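Local coordinates for protein butyryl-CoA dehydrogenase (Marinomonas mediterranea, PDB 6CXT) that belongs to the acyl-CoA dehydrogenase family of flavoproteins, binds flavin-adenine dinucleotide and packs as several copies in a larger assembly, at residues A121-S126 / R233-S238; R296-Y301 / K320-E325; D333-H338 / G347-S352. One frame throughout, in Å; residues are numbered along the deposited sequence.

Interaction 1. Residues A121-S126 / R233-S238. With FAD (flavin-adenine dinucleotide), chain D.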
loop_
_atom_site.group_PDB
_atom_site.type_symbol
_atom_site.label_atom_id
_atom_site.label_comp_id
_atom_site.label_asym_id
_atom_site.label_seq_id
_atom_site.Cartn_x
_atom_site.Cartn_y
_atom_site.Cartn_z
ATOM N N ALA B 121 -13.491 36.652 -3.033
ATOM C CA ALA B 121 -12.075 36.807 -3.332
ATOM C C ALA B 121 -11.525 35.491 -3.874
ATOM O O ALA B 121 -12.083 34.401 -3.599
ATOM C CB ALA B 121 -11.293 37.253 -2.110
ATOM N N ALA B 122 -10.496 35.629 -4.700
ATOM C CA ALA B 122 -9.830 34.522 -5.324
ATOM C C ALA B 122 -8.363 34.721 -5.038
ATOM O O ALA B 122 -7.856 35.849 -5.046
ATOM C CB ALA B 122 -10.079 34.556 -6.840
ATOM N N ASN B 123 -7.642 33.630 -4.882
ATOM C CA ASN B 123 -6.216 33.592 -4.642
ATOM C C ASN B 123 -5.490 33.301 -5.972
ATOM O O ASN B 123 -5.809 32.342 -6.619
ATOM C CB ASN B 123 -5.950 32.497 -3.611
ATOM C CG ASN B 123 -4.508 32.361 -3.251
ATOM O OD1 ASN B 123 -4.008 31.257 -3.114
ATOM N ND2 ASN B 123 -3.860 33.452 -3.057
ATOM N N ALA B 124 -4.481 34.082 -6.345
ATOM C CA ALA B 124 -3.862 33.888 -7.639
ATOM C C ALA B 124 -2.344 33.907 -7.585
ATOM O O ALA B 124 -1.716 34.986 -7.565
ATOM C CB ALA B 124 -4.389 34.913 -8.662
ATOM N N ILE B 125 -1.735 32.716 -7.591
ATOM C CA ILE B 125 -0.262 32.644 -7.590
ATOM C C ILE B 125 0.255 31.774 -8.729
ATOM O O ILE B 125 1.209 32.182 -9.401
ATOM C CB ILE B 125 0.311 32.257 -6.170
ATOM C CG1 ILE B 125 1.842 32.320 -6.195
ATOM C CG2 ILE B 125 -0.123 30.819 -5.760
ATOM C CD1 ILE B 125 2.539 32.287 -4.871
ATOM N N SER B 126 -0.394 30.610 -9.005
ATOM C CA SER B 126 0.130 29.631 -9.985
ATOM C C SER B 126 0.179 30.254 -11.396
ATOM O O SER B 126 -0.704 31.055 -11.725
ATOM C CB SER B 126 -0.746 28.342 -10.003
ATOM O OG SER B 126 -0.800 27.842 -8.654
ATOM N N ARG B 233 6.508 35.124 1.937
ATOM C CA ARG B 233 6.159 34.803 3.318
ATOM C C ARG B 233 4.707 35.032 3.667
ATOM O O ARG B 233 4.119 34.302 4.482
ATOM C CB ARG B 233 7.133 35.466 4.319
ATOM C CG ARG B 233 8.562 34.934 4.116
ATOM C CD ARG B 233 9.629 35.570 5.013
ATOM N NE ARG B 233 9.441 35.207 6.409
ATOM C CZ ARG B 233 9.886 34.092 6.997
ATOM N NH1 ARG B 233 10.604 33.167 6.335
ATOM N NH2 ARG B 233 9.621 33.923 8.291
ATOM N N ILE B 234 4.089 36.027 3.050
ATOM C CA ILE B 234 2.651 36.191 3.195
ATOM C C ILE B 234 1.925 34.995 2.508
ATOM O O ILE B 234 0.940 34.499 3.040
ATOM C CB ILE B 234 2.171 37.547 2.588
ATOM C CG1 ILE B 234 2.670 38.679 3.525
ATOM C CG2 ILE B 234 0.623 37.608 2.488
ATOM C CD1 ILE B 234 2.376 40.085 3.051
ATOM N N PHE B 235 2.417 34.593 1.348
ATOM C CA PHE B 235 1.825 33.429 0.682
ATOM C C PHE B 235 1.968 32.181 1.598
ATOM O O PHE B 235 0.986 31.484 1.887
ATOM C CB PHE B 235 2.445 33.147 -0.651
ATOM C CG PHE B 235 1.802 31.957 -1.307
ATOM C CD1 PHE B 235 0.432 32.031 -1.694
ATOM C CD2 PHE B 235 2.492 30.728 -1.403
ATOM C CE1 PHE B 235 -0.216 30.906 -2.228
ATOM C CE2 PHE B 235 1.843 29.608 -1.961
ATOM C CZ PHE B 235 0.507 29.709 -2.370
ATOM N N ALA B 236 3.182 31.943 2.117
ATOM C CA ALA B 236 3.354 30.850 3.089
ATOM C C ALA B 236 2.371 30.962 4.245
ATOM O O ALA B 236 1.795 29.943 4.685
ATOM C CB ALA B 236 4.804 30.740 3.582
ATOM N N ALA B 237 2.117 32.164 4.752
ATOM C CA ALA B 237 1.208 32.282 5.876
ATOM C C ALA B 237 -0.249 31.991 5.485
ATOM O O ALA B 237 -1.053 31.456 6.269
ATOM C CB ALA B 237 1.288 33.675 6.504
ATOM N N SER B 238 -0.579 32.321 4.259
ATOM C CA SER B 238 -1.958 32.096 3.782
ATOM C C SER B 238 -2.154 30.562 3.536
ATOM O O SER B 238 -3.194 30.037 3.839
ATOM C CB SER B 238 -2.193 32.958 2.559
ATOM O OG SER B 238 -2.430 32.292 1.363
HETATM P PA FAD D . 3.667 20.775 -11.179
HETATM O O1A FAD D . 4.190 21.709 -10.104
HETATM O O2A FAD D . 4.022 20.868 -12.653
HETATM O O5B FAD D . 3.901 19.253 -10.649
HETATM C C5B FAD D . 3.714 18.100 -11.501
HETATM C C4B FAD D . 4.237 16.905 -10.678
HETATM O O4B FAD D . 5.626 17.123 -10.324
HETATM C C3B FAD D . 3.456 16.750 -9.377
HETATM O O3B FAD D . 3.434 15.336 -9.144
HETATM C C2B FAD D . 4.401 17.392 -8.338
HETATM O O2B FAD D . 4.173 16.943 -6.978
HETATM C C1B FAD D . 5.803 17.038 -8.920
HETATM N N9A FAD D . 6.798 17.981 -8.369
HETATM C C8A FAD D . 6.948 19.298 -8.674
HETATM N N7A FAD D . 7.917 19.858 -7.867
HETATM C C5A FAD D . 8.373 18.889 -7.025
HETATM C C6A FAD D . 9.380 18.764 -5.939
HETATM N N6A FAD D . 10.130 19.843 -5.515
HETATM N N1A FAD D . 9.512 17.541 -5.343
HETATM C C2A FAD D . 8.772 16.437 -5.703
HETATM N N3A FAD D . 7.861 16.494 -6.701
HETATM C C4A FAD D . 7.617 17.653 -7.371
HETATM N N1 FAD D . -3.527 27.869 -7.748
HETATM C C2 FAD D . -3.764 29.168 -7.341
HETATM O O2 FAD D . -2.795 29.969 -7.451
HETATM N N3 FAD D . -4.963 29.605 -6.859
HETATM C C4 FAD D . -6.030 28.782 -6.805
HETATM O O4 FAD D . -7.105 29.199 -6.374
HETATM C C4X FAD D . -5.858 27.353 -7.243
HETATM N N5 FAD D . -6.873 26.460 -7.254
HETATM C C5X FAD D . -6.734 25.186 -7.716
HETATM C C6 FAD D . -7.869 24.333 -7.691
HETATM C C7 FAD D . -7.750 23.016 -8.183
HETATM C C7M FAD D . -8.970 22.130 -8.189
HETATM C C8 FAD D . -6.463 22.529 -8.708
HETATM C C8M FAD D . -6.328 21.131 -9.213
HETATM C C9 FAD D . -5.323 23.361 -8.705
HETATM C C9A FAD D . -5.433 24.681 -8.213
HETATM N N10 FAD D . -4.323 25.585 -8.215
HETATM C C10 FAD D . -4.524 26.927 -7.737
HETATM C "C1'" FAD D . -3.017 25.189 -8.721
HETATM C "C2'" FAD D . -2.344 24.244 -7.698
HETATM O "O2'" FAD D . -1.908 24.906 -6.498
HETATM C "C3'" FAD D . -1.237 23.484 -8.410
HETATM O "O3'" FAD D . -1.886 22.629 -9.374
HETATM C "C4'" FAD D . -0.201 22.735 -7.554
HETATM O "O4'" FAD D . 0.621 23.688 -6.805
HETATM C "C5'" FAD D . 0.726 21.877 -8.426
HETATM O "O5'" FAD D . 1.244 22.708 -9.473
HETATM P P FAD D . 1.176 22.197 -10.959
HETATM O O1P FAD D . 1.842 23.219 -11.885
HETATM O O2P FAD D . -0.225 21.790 -11.377
HETATM O O3P FAD D . 2.061 20.862 -11.056
#
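The F235 ring has I125 over one face and N123 at its edge. I125 CD1 sits above the middle of the ring, 3.6 Å from the centroid and 10° off the normal, a CH-pi contact. The other branch of I125 reaches the rim, with CG2 3.5 Å from F235 CE1. N123 OD1 lies in the ring plane, 3.9 Å from F235 CE1, and the amide plane lies nearly in the plane of the ring. F235 also meets Y169 edge to face. The CG1 branch of I125 points away from the backbone N (chi1 -175°), which carries CD1 out over the phenyl face while CG2 stays near the flavin. N123 OD1 accepts a hydrogen bond from the bound FK4, which shares this pocket.

The fold here is that of the acyl-CoA dehydrogenases. Strand 121-124 is an edge strand of the four-stranded mixed sheet of the middle domain, and helix 231-245 belongs to the C-terminal helical domain. The end of the strand and the turn after it hold the pyrimidine side of the flavin of FAD. Flavin N3 donates to N123 O at 2.9 Å. Flavin O2 is gripped by two backbone amides: I125 N at 2.9 Å and S126 N at 2.9 Å, the latter bond nearly straight at 174°. S126 OG lies 2.9 Å from flavin N1 and also close to O2. I125 CG2 touches the same O2 at 3.3 Å.

Interaction 2. Residues R296-Y301 / K320-E325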
loop_
_atom_site.group_PDB
_atom_site.type_symbol
_atom_site.label_atom_id
_atom_site.label_comp_id
_atom_site.label_asym_id
_atom_site.label_seq_id
_atom_site.Cartn_x
_atom_site.Cartn_y
_atom_site.Cartn_z
ATOM N N ARG B 296 -8.688 13.118 11.267
ATOM C CA ARG B 296 -9.417 14.065 12.133
ATOM C C ARG B 296 -8.542 14.508 13.308
ATOM O O ARG B 296 -8.502 15.693 13.640
ATOM C CB ARG B 296 -10.736 13.452 12.634
ATOM C CG ARG B 296 -11.499 14.384 13.544
ATOM C CD ARG B 296 -12.804 13.799 14.026
ATOM N NE ARG B 296 -13.769 13.623 12.944
ATOM C CZ ARG B 296 -14.296 12.461 12.596
ATOM N NH1 ARG B 296 -13.942 11.331 13.222
ATOM N NH2 ARG B 296 -15.218 12.416 11.655
ATOM N N LEU B 297 -7.895 13.561 13.983
ATOM C CA LEU B 297 -6.997 13.906 15.090
ATOM C C LEU B 297 -5.828 14.792 14.597
ATOM O O LEU B 297 -5.382 15.661 15.327
ATOM C CB LEU B 297 -6.409 12.626 15.725
ATOM C CG LEU B 297 -7.503 11.836 16.549
ATOM C CD1 LEU B 297 -7.010 10.448 16.990
ATOM C CD2 LEU B 297 -7.955 12.632 17.788
ATOM N N MET B 298 -5.266 14.473 13.424
ATOM C CA MET B 298 -4.189 15.252 12.848
ATOM C C MET B 298 -4.621 16.672 12.552
ATOM O O MET B 298 -3.832 17.577 12.768
ATOM C CB MET B 298 -3.627 14.567 11.581
ATOM C CG MET B 298 -2.969 13.280 12.063
ATOM S SD MET B 298 -2.350 12.359 10.658
ATOM C CE MET B 298 -0.900 13.298 10.227
ATOM N N LEU B 299 -5.867 16.830 12.100
ATOM C CA LEU B 299 -6.452 18.160 11.856
ATOM C C LEU B 299 -6.562 18.934 13.176
ATOM O O LEU B 299 -6.144 20.097 13.258
ATOM C CB LEU B 299 -7.846 17.930 11.216
ATOM C CG LEU B 299 -8.770 19.159 11.095
ATOM C CD1 LEU B 299 -8.147 20.203 10.140
ATOM C CD2 LEU B 299 -10.220 18.766 10.741
ATOM N N TYR B 300 -7.151 18.285 14.183
ATOM C CA TYR B 300 -7.348 18.907 15.516
ATOM C C TYR B 300 -6.001 19.324 16.108
ATOM O O TYR B 300 -5.843 20.440 16.591
ATOM C CB TYR B 300 -8.108 17.988 16.471
ATOM C CG TYR B 300 -9.552 17.724 16.085
ATOM C CD1 TYR B 300 -10.179 18.443 15.012
ATOM C CD2 TYR B 300 -10.285 16.724 16.745
ATOM C CE1 TYR B 300 -11.491 18.185 14.677
ATOM C CE2 TYR B 300 -11.623 16.461 16.419
ATOM C CZ TYR B 300 -12.202 17.183 15.363
ATOM O OH TYR B 300 -13.497 16.927 15.027
ATOM N N TYR B 301 -5.006 18.440 15.984
ATOM C CA TYR B 301 -3.690 18.738 16.453
ATOM C C TYR B 301 -3.071 19.929 15.699
ATOM O O TYR B 301 -2.511 20.839 16.366
ATOM C CB TYR B 301 -2.794 17.510 16.409
ATOM C CG TYR B 301 -1.404 17.813 16.871
ATOM C CD1 TYR B 301 -1.154 18.205 18.212
ATOM C CD2 TYR B 301 -0.316 17.754 15.979
ATOM C CE1 TYR B 301 0.144 18.494 18.645
ATOM C CE2 TYR B 301 0.993 18.044 16.418
ATOM C CZ TYR B 301 1.199 18.392 17.750
ATOM O OH TYR B 301 2.484 18.695 18.144
ATOM N N LYS B 320 -2.700 18.097 6.113
ATOM C CA LYS B 320 -3.158 18.305 4.712
ATOM C C LYS B 320 -2.929 16.981 3.936
ATOM O O LYS B 320 -3.802 16.495 3.177
ATOM C CB LYS B 320 -2.305 19.427 4.041
ATOM C CG LYS B 320 -2.857 19.938 2.712
ATOM C CD LYS B 320 -2.640 19.016 1.514
ATOM C CE LYS B 320 -2.796 19.784 0.211
ATOM N NZ LYS B 320 -2.661 18.970 -1.053
ATOM N N LEU B 321 -1.715 16.449 4.075
ATOM C CA LEU B 321 -1.343 15.204 3.369
ATOM C C LEU B 321 -2.268 14.046 3.817
ATOM O O LEU B 321 -2.829 13.359 2.976
ATOM C CB LEU B 321 0.123 14.865 3.685
ATOM C CG LEU B 321 0.698 13.582 3.083
ATOM C CD1 LEU B 321 0.645 13.691 1.565
ATOM C CD2 LEU B 321 2.147 13.368 3.627
ATOM N N ALA B 322 -2.390 13.838 5.111
ATOM C CA ALA B 322 -3.137 12.677 5.611
ATOM C C ALA B 322 -4.611 12.809 5.201
ATOM O O ALA B 322 -5.221 11.802 4.798
ATOM C CB ALA B 322 -3.012 12.572 7.121
ATOM N N ILE B 323 -5.195 14.018 5.332
ATOM C CA ILE B 323 -6.618 14.204 5.005
ATOM C C ILE B 323 -6.851 13.944 3.513
ATOM O O ILE B 323 -7.800 13.207 3.130
ATOM C CB ILE B 323 -7.114 15.640 5.382
ATOM C CG1 ILE B 323 -7.161 15.766 6.914
ATOM C CG2 ILE B 323 -8.519 15.924 4.780
ATOM C CD1 ILE B 323 -7.291 17.215 7.392
ATOM N N SER B 324 -6.012 14.557 2.668
ATOM C CA SER B 324 -6.272 14.520 1.249
ATOM C C SER B 324 -6.022 13.058 0.751
ATOM O O SER B 324 -6.812 12.528 -0.053
ATOM C CB SER B 324 -5.370 15.529 0.496
ATOM O OG SER B 324 -3.986 15.228 0.745
ATOM N N GLU B 325 -4.972 12.418 1.271
ATOM C CA GLU B 325 -4.716 11.002 0.890
ATOM C C GLU B 325 -5.827 10.055 1.393
ATOM O O GLU B 325 -6.266 9.142 0.648
ATOM C CB GLU B 325 -3.300 10.507 1.283
ATOM C CG GLU B 325 -2.198 11.318 0.544
ATOM C CD GLU B 325 -2.122 11.058 -0.958
ATOM O OE1 GLU B 325 -2.769 10.103 -1.493
ATOM O OE2 GLU B 325 -1.372 11.805 -1.686
#
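M298 lays its thioether against the methyl of A322. SD is 3.6 Å from A322 CB, and the terminal CE is 3.8 Å from the same carbon. The side chain is extended through chi2 and then bends at chi3 (75°). That bend keeps CE beside the alanine, and sulfur and CE both rest on the one methyl. The short A322 side chain points toward the M298 helix, and the two CA atoms are 7.8 Å apart.

The second point of contact is L299 with I323. I323 CD1 approaches L299 CB at 3.9 Å and L299 CD1 at 4.1 Å. I323 leaves its backbone beside the other helix and not at it, but its CG1 branch turns in. That branch is extended, with chi2 at 166°, and brings CD1 up to L299. Both pairs are apolar; M298, L299 and I323 are buried.

Neighbours complete the core. V251 and F250 of helix 248-267 pack on I323, and A248 packs on L299. M298 also packs on E293 of the third subunit, which places the contact close to a subunit interface.

The segments belong to helices 279-306 and 313-338, which follow each other in the chain. Their apolar contact is part of the helical bundle that forms the C-terminal domain of acyl-CoA dehydrogenases.

Interaction 3. Residues D333-H338 / G347-S352. With FAD (flavin-adenine dinucleotide), chain C.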
loop_
_atom_site.group_PDB
_atom_site.type_symbol
_atom_site.label_atom_id
_atom_site.label_comp_id
_atom_site.label_asym_id
_atom_site.label_seq_id
_atom_site.Cartn_x
_atom_site.Cartn_y
_atom_site.Cartn_z
ATOM N N ASP B 333 -12.757 3.502 -2.005
ATOM C CA ASP B 333 -13.352 2.405 -1.193
ATOM C C ASP B 333 -14.925 2.488 -1.163
ATOM O O ASP B 333 -15.618 1.450 -1.224
ATOM C CB ASP B 333 -12.780 2.445 0.231
ATOM C CG ASP B 333 -11.384 1.871 0.300
ATOM O OD1 ASP B 333 -10.985 1.154 -0.602
ATOM O OD2 ASP B 333 -10.724 2.031 1.322
ATOM N N SER B 334 -15.472 3.703 -1.101
ATOM C CA SER B 334 -16.926 3.903 -1.186
ATOM C C SER B 334 -17.484 3.314 -2.483
ATOM O O SER B 334 -18.546 2.671 -2.487
ATOM C CB SER B 334 -17.273 5.384 -1.085
ATOM O OG SER B 334 -16.977 5.826 0.219
ATOM N N ILE B 335 -16.789 3.538 -3.609
ATOM C CA ILE B 335 -17.230 2.914 -4.848
ATOM C C ILE B 335 -17.143 1.394 -4.735
ATOM O O ILE B 335 -18.113 0.689 -5.098
ATOM C CB ILE B 335 -16.443 3.470 -6.078
ATOM C CG1 ILE B 335 -16.866 4.935 -6.311
ATOM C CG2 ILE B 335 -16.678 2.642 -7.320
ATOM C CD1 ILE B 335 -15.926 5.660 -7.331
ATOM N N ARG B 336 -16.040 0.878 -4.272
ATOM C CA ARG B 336 -15.911 -0.537 -4.124
ATOM C C ARG B 336 -17.051 -1.178 -3.292
ATOM O O ARG B 336 -17.572 -2.159 -3.662
ATOM C CB ARG B 336 -14.562 -0.881 -3.520
ATOM C CG ARG B 336 -13.340 -0.566 -4.350
ATOM C CD ARG B 336 -12.147 -1.120 -3.634
ATOM N NE ARG B 336 -10.838 -0.748 -4.114
ATOM C CZ ARG B 336 -10.200 -1.330 -5.105
ATOM N NH1 ARG B 336 -10.782 -2.238 -5.827
ATOM N NH2 ARG B 336 -8.991 -0.950 -5.398
ATOM N N VAL B 337 -17.389 -0.549 -2.195
ATOM C CA VAL B 337 -18.373 -1.058 -1.235
ATOM C C VAL B 337 -19.744 -1.034 -1.938
ATOM O O VAL B 337 -20.535 -1.982 -1.786
ATOM C CB VAL B 337 -18.444 -0.206 0.070
ATOM C CG1 VAL B 337 -19.727 -0.496 0.904
ATOM C CG2 VAL B 337 -17.194 -0.393 0.917
ATOM N N HIS B 338 -20.021 0.019 -2.706
ATOM C CA HIS B 338 -21.347 0.197 -3.298
ATOM C C HIS B 338 -21.508 -0.584 -4.612
ATOM O O HIS B 338 -22.626 -0.665 -5.125
ATOM C CB HIS B 338 -21.610 1.692 -3.540
ATOM C CG HIS B 338 -22.009 2.416 -2.307
ATOM N ND1 HIS B 338 -21.092 2.850 -1.366
ATOM C CD2 HIS B 338 -23.233 2.735 -1.819
ATOM C CE1 HIS B 338 -21.736 3.453 -0.379
ATOM N NE2 HIS B 338 -23.035 3.396 -0.632
ATOM N N GLY B 347 -25.960 6.878 -7.670
ATOM C CA GLY B 347 -25.487 6.223 -6.454
ATOM C C GLY B 347 -25.062 7.214 -5.388
ATOM O O GLY B 347 -24.984 6.838 -4.187
ATOM N N ARG B 348 -24.836 8.470 -5.821
ATOM C CA ARG B 348 -24.407 9.610 -4.986
ATOM C C ARG B 348 -23.160 9.341 -4.109
ATOM O O ARG B 348 -23.031 9.745 -2.924
ATOM C CB ARG B 348 -25.565 10.283 -4.249
ATOM C CG ARG B 348 -26.512 9.450 -3.438
ATOM C CD ARG B 348 -27.663 10.339 -2.946
ATOM N NE ARG B 348 -27.940 10.120 -1.513
ATOM C CZ ARG B 348 -27.474 10.870 -0.507
ATOM N NH1 ARG B 348 -26.693 11.939 -0.725
ATOM N NH2 ARG B 348 -27.808 10.547 0.739
ATOM N N VAL B 349 -22.257 8.613 -4.726
ATOM C CA VAL B 349 -21.020 8.195 -4.083
ATOM C C VAL B 349 -19.783 8.694 -4.834
ATOM O O VAL B 349 -18.716 8.929 -4.215
ATOM C CB VAL B 349 -21.096 6.626 -4.023
ATOM C CG1 VAL B 349 -19.757 5.926 -4.046
ATOM C CG2 VAL B 349 -21.908 6.261 -2.763
ATOM N N ASN B 350 -19.888 8.791 -6.140
ATOM C CA ASN B 350 -18.662 8.906 -6.976
ATOM C C ASN B 350 -18.130 10.362 -6.987
ATOM O O ASN B 350 -17.065 10.615 -7.537
ATOM C CB ASN B 350 -18.842 8.299 -8.386
ATOM C CG ASN B 350 -19.883 9.022 -9.223
ATOM O OD1 ASN B 350 -20.168 10.220 -9.010
ATOM N ND2 ASN B 350 -20.409 8.336 -10.236
ATOM N N ASN B 351 -18.828 11.306 -6.340
ATOM C CA ASN B 351 -18.226 12.673 -6.196
ATOM C C ASN B 351 -17.043 12.704 -5.228
ATOM O O ASN B 351 -16.147 13.534 -5.380
ATOM C CB ASN B 351 -19.247 13.700 -5.739
ATOM C CG ASN B 351 -20.131 14.120 -6.864
ATOM O OD1 ASN B 351 -19.712 14.193 -8.021
ATOM N ND2 ASN B 351 -21.371 14.319 -6.553
ATOM N N SER B 352 -16.975 11.771 -4.293
ATOM C CA SER B 352 -15.871 11.785 -3.372
ATOM C C SER B 352 -14.563 11.586 -4.125
ATOM O O SER B 352 -13.629 12.357 -3.859
ATOM C CB SER B 352 -15.995 10.702 -2.268
ATOM O OG SER B 352 -17.155 11.039 -1.585
HETATM P PA FAD C . -22.518 -6.230 -4.910
HETATM O O1A FAD C . -22.422 -7.642 -5.456
HETATM O O2A FAD C . -23.713 -5.676 -4.152
HETATM O O5B FAD C . -21.152 -5.944 -4.073
HETATM C C5B FAD C . -20.986 -4.774 -3.239
HETATM C C4B FAD C . -19.660 -5.005 -2.485
HETATM O O4B FAD C . -19.738 -6.235 -1.721
HETATM C C3B FAD C . -18.493 -5.149 -3.456
HETATM O O3B FAD C . -17.380 -4.577 -2.758
HETATM C C2B FAD C . -18.288 -6.679 -3.514
HETATM O O2B FAD C . -16.959 -7.079 -3.934
HETATM C C1B FAD C . -18.675 -7.106 -2.066
HETATM N N9A FAD C . -19.035 -8.540 -2.075
HETATM C C8A FAD C . -20.155 -9.108 -2.597
HETATM N N7A FAD C . -20.069 -10.482 -2.504
HETATM C C5A FAD C . -18.870 -10.790 -1.935
HETATM C C6A FAD C . -18.130 -12.013 -1.529
HETATM N N6A FAD C . -18.639 -13.277 -1.748
HETATM N N1A FAD C . -16.898 -11.842 -0.961
HETATM C C2A FAD C . -16.326 -10.609 -0.745
HETATM N N3A FAD C . -16.970 -9.466 -1.074
HETATM C C4A FAD C . -18.199 -9.489 -1.660
HETATM N N1 FAD C . -23.707 -6.857 -15.495
HETATM C C2 FAD C . -24.238 -7.563 -16.558
HETATM O O2 FAD C . -24.986 -8.535 -16.259
HETATM N N3 FAD C . -24.006 -7.254 -17.866
HETATM C C4 FAD C . -23.272 -6.175 -18.203
HETATM O O4 FAD C . -23.083 -5.908 -19.390
HETATM C C4X FAD C . -22.669 -5.343 -17.104
HETATM N N5 FAD C . -21.943 -4.228 -17.339
HETATM C C5X FAD C . -21.455 -3.438 -16.343
HETATM C C6 FAD C . -20.712 -2.281 -16.702
HETATM C C7 FAD C . -20.216 -1.439 -15.685
HETATM C C7M FAD C . -19.462 -0.194 -16.076
HETATM C C8 FAD C . -20.457 -1.759 -14.268
HETATM C C8M FAD C . -19.919 -0.881 -13.188
HETATM C C9 FAD C . -21.166 -2.924 -13.902
HETATM C C9A FAD C . -21.667 -3.773 -14.915
HETATM N N10 FAD C . -22.423 -4.950 -14.612
HETATM C C10 FAD C . -22.934 -5.742 -15.698
HETATM C "C1'" FAD C . -22.713 -5.337 -13.239
HETATM C "C2'" FAD C . -21.428 -5.903 -12.590
HETATM O "O2'" FAD C . -21.047 -7.196 -13.094
HETATM C "C3'" FAD C . -21.600 -5.864 -11.081
HETATM O "O3'" FAD C . -21.651 -4.470 -10.713
HETATM C "C4'" FAD C . -20.618 -6.672 -10.215
HETATM O "O4'" FAD C . -20.816 -8.107 -10.430
HETATM C "C5'" FAD C . -20.819 -6.375 -8.722
HETATM O "O5'" FAD C . -22.212 -6.531 -8.422
HETATM P P FAD C . -22.954 -5.394 -7.628
HETATM O O1P FAD C . -24.406 -5.810 -7.373
HETATM O O2P FAD C . -22.796 -4.029 -8.270
HETATM O O3P FAD C . -22.262 -5.276 -6.185
#
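V349 points its two methyls at the helix end 333-338. CG1 is turned away from the backbone N (chi1 151°) and CG2 lies beside it, which spreads them over different surfaces. CG2 stands over the centre of the H338 imidazole, 3.6 Å from the centroid and 5° off the normal, a CH-pi contact. CG1 lies 3.8 Å from I335 CG1 and 3.9 Å from S334 CB. I335 CD1 continues past the valine to N350 CB at 4.1 Å.

The imidazole is held in its orientation from within the helix. H338 ND1 donates to S334 O at 2.8 Å, and that oxygen lies close to the ring plane. The backbone N of H338 reaches the same oxygen from the opposite face of its carbonyl plane. H338 also stacks on Y264. The N350 side chain turns away from the helix, and its ND2 bonds to Y343 O and D345 OD1.

The same helix end meets an FAD: its ribose O3B donates to R336 O at 2.6 Å. That FAD also bonds to S132 and T365 of the second subunit. The C-terminal end of helix 313-338 thus forms part of an FAD site shared between two subunits, an arrangement known in acyl-CoA dehydrogenases.

The three contacts follow in series along the chain. Interaction 1 joins the sheet of the middle domain to helix 231-245. Interactions 2 and 3 both lie in the C-terminal domain and share helix 313-338, one along its length and one at its end. Their centres are about 21 Å apart, as are those of interactions 1 and 2. The centres of interactions 1 and 3 are about 33 Å apart, on opposite sides of the chain's centre. Each of these two touches a different FAD: interaction 1 holds a flavin ring, while interaction 3 meets a ribose. One chain therefore contributes to two cofactor sites, with the bundle contact of interaction 2 in the C-terminal domain.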